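CIR protein (Plasmodium chabaudi chabaudi, PDB 6ZYV) is of unknown function but belongs to the Plasmodium interspersed repeat (PIR) family, variant proteins probably displayed on infected red blood cells. Local coordinates at residues Asn121-Tyr124 / Ala125-Ser129; Asp184-Asn187 / Phe188-Glu191. The protein carries 5 engineered substitutions. One frame throughout, in Å; residues are numbered along the deposited sequence.

Contact 1: residues Asn121-Tyr124 / Ala125-Ser129. Engineered in segment 125-129: Ala125 (natural residue Thr).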
ATOM      1  N   ASN A 121      11.241  -7.685  14.683  1.00 56.58           N
ATOM      2  CA  ASN A 121      11.487  -8.812  13.801  1.00 56.19           C
ATOM      3  C   ASN A 121      12.936  -8.719  13.304  1.00 57.76           C
ATOM      4  O   ASN A 121      13.344  -7.708  12.727  1.00 57.11           O
ATOM      5  CB  ASN A 121      10.541  -8.749  12.624  1.00 54.38           C
ATOM      6  CG  ASN A 121      10.439 -10.021  11.858  1.00 55.66           C
ATOM      7  OD1 ASN A 121      11.423 -10.745  11.645  1.00 57.21           O
ATOM      8  ND2 ASN A 121       9.233 -10.329  11.428  1.00 55.19           N
ATOM      9  N   THR A 122      13.710  -9.786  13.510  1.00 59.45           N
ATOM     10  CA  THR A 122      15.124  -9.803  13.106  1.00 60.95           C
ATOM     11  C   THR A 122      15.339  -9.683  11.578  1.00 60.45           C
ATOM     12  O   THR A 122      16.377  -9.206  11.117  1.00 61.22           O
ATOM     13  CB  THR A 122      15.790 -11.030  13.693  1.00 64.29           C
ATOM     14  OG1 THR A 122      17.185 -10.912  13.462  1.00 67.05           O
ATOM     15  CG2 THR A 122      15.231 -12.342  13.122  1.00 64.35           C
ATOM     16  N   ASN A 123      14.317 -10.032  10.808  1.00 59.04           N
ATOM     17  CA  ASN A 123      14.308  -9.989   9.353  1.00 58.44           C
ATOM     18  C   ASN A 123      14.150  -8.604   8.753  1.00 57.79           C
ATOM     19  O   ASN A 123      14.408  -8.413   7.565  1.00 57.77           O
ATOM     20  CB  ASN A 123      13.224 -10.918   8.857  1.00 59.08           C
ATOM     21  CG  ASN A 123      13.568 -12.340   9.207  1.00 61.37           C
ATOM     22  OD1 ASN A 123      14.484 -12.909   8.647  1.00 63.28           O
ATOM     23  ND2 ASN A 123      12.879 -12.932  10.159  1.00 61.93           N
ATOM     24  N   TYR A 124      13.712  -7.634   9.569  1.00 57.17           N
ATOM     25  CA  TYR A 124      13.534  -6.270   9.139  1.00 57.18           C
ATOM     26  C   TYR A 124      14.911  -5.610   8.917  1.00 58.92           C
ATOM     27  O   TYR A 124      15.147  -5.033   7.859  1.00 58.91           O
ATOM     28  CB  TYR A 124      12.707  -5.508  10.193  1.00 56.06           C
ATOM     29  CG  TYR A 124      12.458  -4.066   9.839  1.00 54.90           C
ATOM     30  CD1 TYR A 124      11.687  -3.725   8.738  1.00 54.71           C
ATOM     31  CD2 TYR A 124      12.965  -3.042  10.622  1.00 55.52           C
ATOM     32  CE1 TYR A 124      11.434  -2.401   8.418  1.00 55.08           C
ATOM     33  CE2 TYR A 124      12.714  -1.709  10.317  1.00 55.82           C
ATOM     34  CZ  TYR A 124      11.956  -1.393   9.207  1.00 56.09           C
ATOM     35  OH  TYR A 124      11.712  -0.084   8.871  1.00 56.94           O
ATOM     36  N   ALA A 125      15.827  -5.733   9.887  1.00 60.49           N
ATOM     37  CA  ALA A 125      17.167  -5.157   9.740  1.00 62.89           C
ATOM     38  C   ALA A 125      18.039  -5.890   8.678  1.00 64.23           C
ATOM     39  O   ALA A 125      18.811  -5.233   7.968  1.00 64.97           O
ATOM     40  CB  ALA A 125      17.882  -5.143  11.082  1.00 63.87           C
ATOM     41  N   SER A 126      17.877  -7.219   8.534  1.00 64.48           N
ATOM     42  CA  SER A 126      18.710  -7.967   7.591  1.00 66.16           C
ATOM     43  C   SER A 126      18.202  -8.020   6.142  1.00 66.03           C
ATOM     44  O   SER A 126      19.022  -8.171   5.233  1.00 66.79           O
ATOM     45  CB  SER A 126      18.994  -9.378   8.105  1.00 69.26           C
ATOM     46  OG  SER A 126      17.853 -10.035   8.630  1.00 72.73           O
ATOM     47  N   HIS A 127      16.889  -7.917   5.907  1.00 65.33           N
ATOM     48  CA  HIS A 127      16.358  -8.021   4.550  1.00 65.90           C
ATOM     49  C   HIS A 127      15.889  -6.689   3.975  1.00 67.46           C
ATOM     50  O   HIS A 127      16.005  -6.485   2.757  1.00 67.60           O
ATOM     51  CB  HIS A 127      15.291  -9.115   4.468  1.00 65.37           C
ATOM     52  CG  HIS A 127      15.904 -10.458   4.729  1.00 66.85           C
ATOM     53  ND1 HIS A 127      17.080 -10.817   4.086  1.00 68.79           N
ATOM     54  CD2 HIS A 127      15.532 -11.472   5.538  1.00 67.82           C
ATOM     55  CE1 HIS A 127      17.405 -12.005   4.550  1.00 69.84           C
ATOM     56  NE2 HIS A 127      16.476 -12.479   5.362  1.00 69.47           N
ATOM     57  N   VAL A 128      15.433  -5.765   4.828  1.00 68.48           N
ATOM     58  CA  VAL A 128      15.070  -4.436   4.335  1.00 70.69           C
ATOM     59  C   VAL A 128      16.345  -3.598   4.362  1.00 74.41           C
ATOM     60  O   VAL A 128      16.833  -3.272   5.442  1.00 74.88           O
ATOM     61  CB  VAL A 128      13.914  -3.768   5.096  1.00 70.35           C
ATOM     62  CG1 VAL A 128      13.559  -2.456   4.425  1.00 70.30           C
ATOM     63  CG2 VAL A 128      12.693  -4.690   5.150  1.00 70.06           C
ATOM     64  N   SER A 129      16.925  -3.331   3.182  1.00 76.86           N
ATOM     65  CA  SER A 129      18.202  -2.638   3.036  1.00 80.40           C
ATOM     66  C   SER A 129      18.360  -1.364   3.874  1.00 82.57           C
ATOM     67  O   SER A 129      19.399  -1.154   4.522  1.00 83.76           O
ATOM     68  CB  SER A 129      18.473  -2.329   1.565  1.00 82.53           C
ATOM     69  OG  SER A 129      18.502  -3.517   0.792  1.00 85.74           O
TER
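Two backbone bonds join Asn121-Tyr124 to Ala125-Ser129 in the i to i+4 manner, His127 N to Asn123 O (3.0 Å) and Val128 N to Tyr124 O (3.1 Å). A third link comes from a side chain: Ser126 OG, at chi1 45° lodged between its own backbone N and carbonyl carbon, turns back along the helix and gives its proton to Thr122 O (3.0 Å), the carbonyl one turn earlier. Asn123 and His127 run side by side and point the same way. Their amide and ring planes are only 9° apart, and Asn123 OD1 lies at the imidazole edge, 3.6 Å from His127 CD2, a near-coplanar approach rather than a stack. The other end of the same amide is tied down, for Asn123 ND2 donates to Asn121 OD1 (3.0 Å) in the carbonyl plane. That oxygen also takes the backbone N-H of Asn123 (3.1 Å). This double grip on OD1, with Asn121 ND2 bound to Tyr41 O and Ser60 OG, helps fix the rotation of the Asn121 amide, while the ND2 bond steadies that of Asn123. On the buried side Tyr124 CD1 meets Val128 CG2 at 3.8 Å, the methyl coming obliquely to the ring. With CG anti to the backbone N (chi1 -180°), the phenol reaches inward among helices 55-71 and 134-149, where its hydroxyl bonds with that of Tyr114. Asn121 is thus a classic asparagine N-cap, opening a short amphipathic helix that ends where Val128 departs from helical geometry.

Contact 2: residues Asp184-Asn187 / Phe188-Glu191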
ATOM      1  N   ASP A 184     -14.231   2.518 -16.609  1.00 53.13           N
ATOM      2  CA  ASP A 184     -13.718   2.337 -15.254  1.00 52.02           C
ATOM      3  C   ASP A 184     -13.081   3.601 -14.681  1.00 50.68           C
ATOM      4  O   ASP A 184     -13.249   3.867 -13.493  1.00 51.03           O
ATOM      5  CB  ASP A 184     -12.757   1.147 -15.166  1.00 53.72           C
ATOM      6  CG  ASP A 184     -13.413  -0.207 -15.381  1.00 61.05           C
ATOM      7  OD1 ASP A 184     -14.672  -0.262 -15.440  1.00 63.04           O
ATOM      8  OD2 ASP A 184     -12.670  -1.215 -15.502  1.00 62.94           O
ATOM      9  N   ALA A 185     -12.361   4.374 -15.513  1.00 48.82           N
ATOM     10  CA  ALA A 185     -11.736   5.616 -15.099  1.00 48.24           C
ATOM     11  C   ALA A 185     -12.804   6.648 -14.732  1.00 48.37           C
ATOM     12  O   ALA A 185     -12.643   7.353 -13.738  1.00 47.50           O
ATOM     13  CB  ALA A 185     -10.835   6.148 -16.203  1.00 48.67           C
ATOM     14  N   GLN A 186     -13.920   6.695 -15.484  1.00 49.40           N
ATOM     15  CA  GLN A 186     -15.034   7.601 -15.191  1.00 50.88           C
ATOM     16  C   GLN A 186     -15.719   7.223 -13.881  1.00 51.02           C
ATOM     17  O   GLN A 186     -16.024   8.108 -13.088  1.00 50.74           O
ATOM     18  CB  GLN A 186     -16.048   7.669 -16.348  1.00 53.63           C
ATOM     19  CG  GLN A 186     -17.044   8.861 -16.216  1.00 58.85           C
ATOM     20  CD  GLN A 186     -16.485  10.267 -16.459  1.00 64.03           C
ATOM     21  OE1 GLN A 186     -16.053  10.621 -17.570  1.00 66.93           O
ATOM     22  NE2 GLN A 186     -16.477  11.109 -15.420  1.00 63.51           N
ATOM     23  N   ASN A 187     -15.908   5.918 -13.622  1.00 50.99           N
ATOM     24  CA  ASN A 187     -16.471   5.468 -12.348  1.00 51.41           C
ATOM     25  C   ASN A 187     -15.500   5.791 -11.198  1.00 50.99           C
ATOM     26  O   ASN A 187     -15.936   6.175 -10.118  1.00 52.49           O
ATOM     27  CB  ASN A 187     -16.760   3.971 -12.373  1.00 52.81           C
ATOM     28  CG  ASN A 187     -17.957   3.600 -13.218  1.00 56.95           C
ATOM     29  OD1 ASN A 187     -18.815   4.425 -13.508  1.00 59.76           O
ATOM     30  ND2 ASN A 187     -18.050   2.356 -13.626  1.00 57.75           N
ATOM     31  N   PHE A 188     -14.195   5.629 -11.426  1.00 48.93           N
ATOM     32  CA  PHE A 188     -13.163   5.920 -10.444  1.00 47.03           C
ATOM     33  C   PHE A 188     -13.155   7.413 -10.040  1.00 47.16           C
ATOM     34  O   PHE A 188     -13.148   7.711  -8.849  1.00 47.51           O
ATOM     35  CB  PHE A 188     -11.790   5.474 -10.971  1.00 45.52           C
ATOM     36  CG  PHE A 188     -10.650   5.880 -10.057  1.00 44.65           C
ATOM     37  CD1 PHE A 188     -10.393   5.180  -8.881  1.00 45.04           C
ATOM     38  CD2 PHE A 188      -9.880   6.998 -10.340  1.00 44.15           C
ATOM     39  CE1 PHE A 188      -9.381   5.594  -8.015  1.00 44.94           C
ATOM     40  CE2 PHE A 188      -8.889   7.415  -9.473  1.00 44.15           C
ATOM     41  CZ  PHE A 188      -8.622   6.697  -8.331  1.00 43.99           C
ATOM     42  N   VAL A 189     -13.158   8.340 -11.013  1.00 46.93           N
ATOM     43  CA  VAL A 189     -13.150   9.764 -10.712  1.00 47.01           C
ATOM     44  C   VAL A 189     -14.449  10.183  -9.991  1.00 48.11           C
ATOM     45  O   VAL A 189     -14.394  11.012  -9.074  1.00 47.97           O
ATOM     46  CB  VAL A 189     -12.793  10.677 -11.921  1.00 47.05           C
ATOM     47  CG1 VAL A 189     -11.452  10.300 -12.522  1.00 46.48           C
ATOM     48  CG2 VAL A 189     -13.885  10.759 -12.963  1.00 48.84           C
ATOM     49  N   ASP A 190     -15.594   9.568 -10.343  1.00 48.58           N
ATOM     50  CA  ASP A 190     -16.860   9.863  -9.660  1.00 50.12           C
ATOM     51  C   ASP A 190     -16.813   9.339  -8.214  1.00 49.89           C
ATOM     52  O   ASP A 190     -17.268  10.012  -7.307  1.00 50.31           O
ATOM     53  CB  ASP A 190     -18.045   9.222 -10.404  1.00 53.35           C
ATOM     54  CG  ASP A 190     -18.402   9.887 -11.729  1.00 61.62           C
ATOM     55  OD1 ASP A 190     -17.858  10.974 -12.021  1.00 62.46           O
ATOM     56  OD2 ASP A 190     -19.228   9.320 -12.473  1.00 66.64           O
ATOM     57  N   GLU A 191     -16.247   8.148  -8.009  1.00 49.22           N
ATOM     58  CA  GLU A 191     -16.102   7.533  -6.693  1.00 49.14           C
ATOM     59  C   GLU A 191     -15.159   8.375  -5.810  1.00 48.13           C
ATOM     60  O   GLU A 191     -15.425   8.574  -4.629  1.00 48.21           O
ATOM     61  CB  GLU A 191     -15.558   6.106  -6.845  1.00 50.31           C
ATOM     62  CG  GLU A 191     -15.512   5.338  -5.538  1.00 56.73           C
ATOM     63  CD  GLU A 191     -14.769   4.009  -5.574  1.00 64.43           C
ATOM     64  OE1 GLU A 191     -14.244   3.649  -6.654  1.00 64.68           O
ATOM     65  OE2 GLU A 191     -14.704   3.329  -4.521  1.00 68.76           O
TER
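Gln186 lies across both Val189 and Asp190, and its bent chain decides how it meets them. The turn at chi2 (72°) bends the amide toward the following turn of the helix, bringing NE2 to 3.6 Å from Val189 CG2 and 3.7 Å from Asp190 OD1. The amide and carboxylate planes are inclined by 44°, so the polar groups approach at a slant, at a distance that suggests electrostatic attraction more than a formed bond. Val189 straddles the preceding turn: CG1 rests 3.4 Å from Ala185 O, and CG2 lies 3.4 Å from Gln186 O. Asp190 bends over its own helix too, with CG 3.3 Å from Gln186 O. Phe188 turns the other way, its CB packing on Asp184 O while its ring, carried off by a chi1 of 174°, settles against Ile160, Leu164 and Met167 of helix 154-174 and meets that of Tyr219 with the two rings nearly parallel. The acids at the two ends of the segment are held from outside it, Asp184 OD2 by Tyr178 OH and Glu191 OE1 by Ser163 OG. Beneath these side chains run four regular i to i+4 bonds, from Phe188 N to Asp184 O (2.9 Å) through to Glu191 N and Asn187 O. Chemically, then, the backbone supplies the cohesion of this turn. The side chains divide the labour, Phe188 and Val189 serving the hydrophobic interior, whereas the Gln186 amide may lend the Asp190 carboxylate a modest, solvent-side stabilisation.

In the fold
Contact 1 and contact 2 illustrate how an all-alpha ectodomain uses the i to i+4 relation in different settings. They lie on opposite sides of the chain's centre, with their own centres 39 Å apart and about 27 Å between nearest atoms, so neither touches the other. Contact 1 spans the whole of the short helix 122-127, with its cap and the residues that follow it; contact 2 is an interior piece of the longer helix 181-198. Each turns an aromatic residue, Tyr124 or Phe188, toward neighbouring helices, but the tyrosine brings a hydroxyl needing a partner and the phenylalanine does not. Both belong to the part of the chain that is characteristic of the Cir/Yir/Bir proteins.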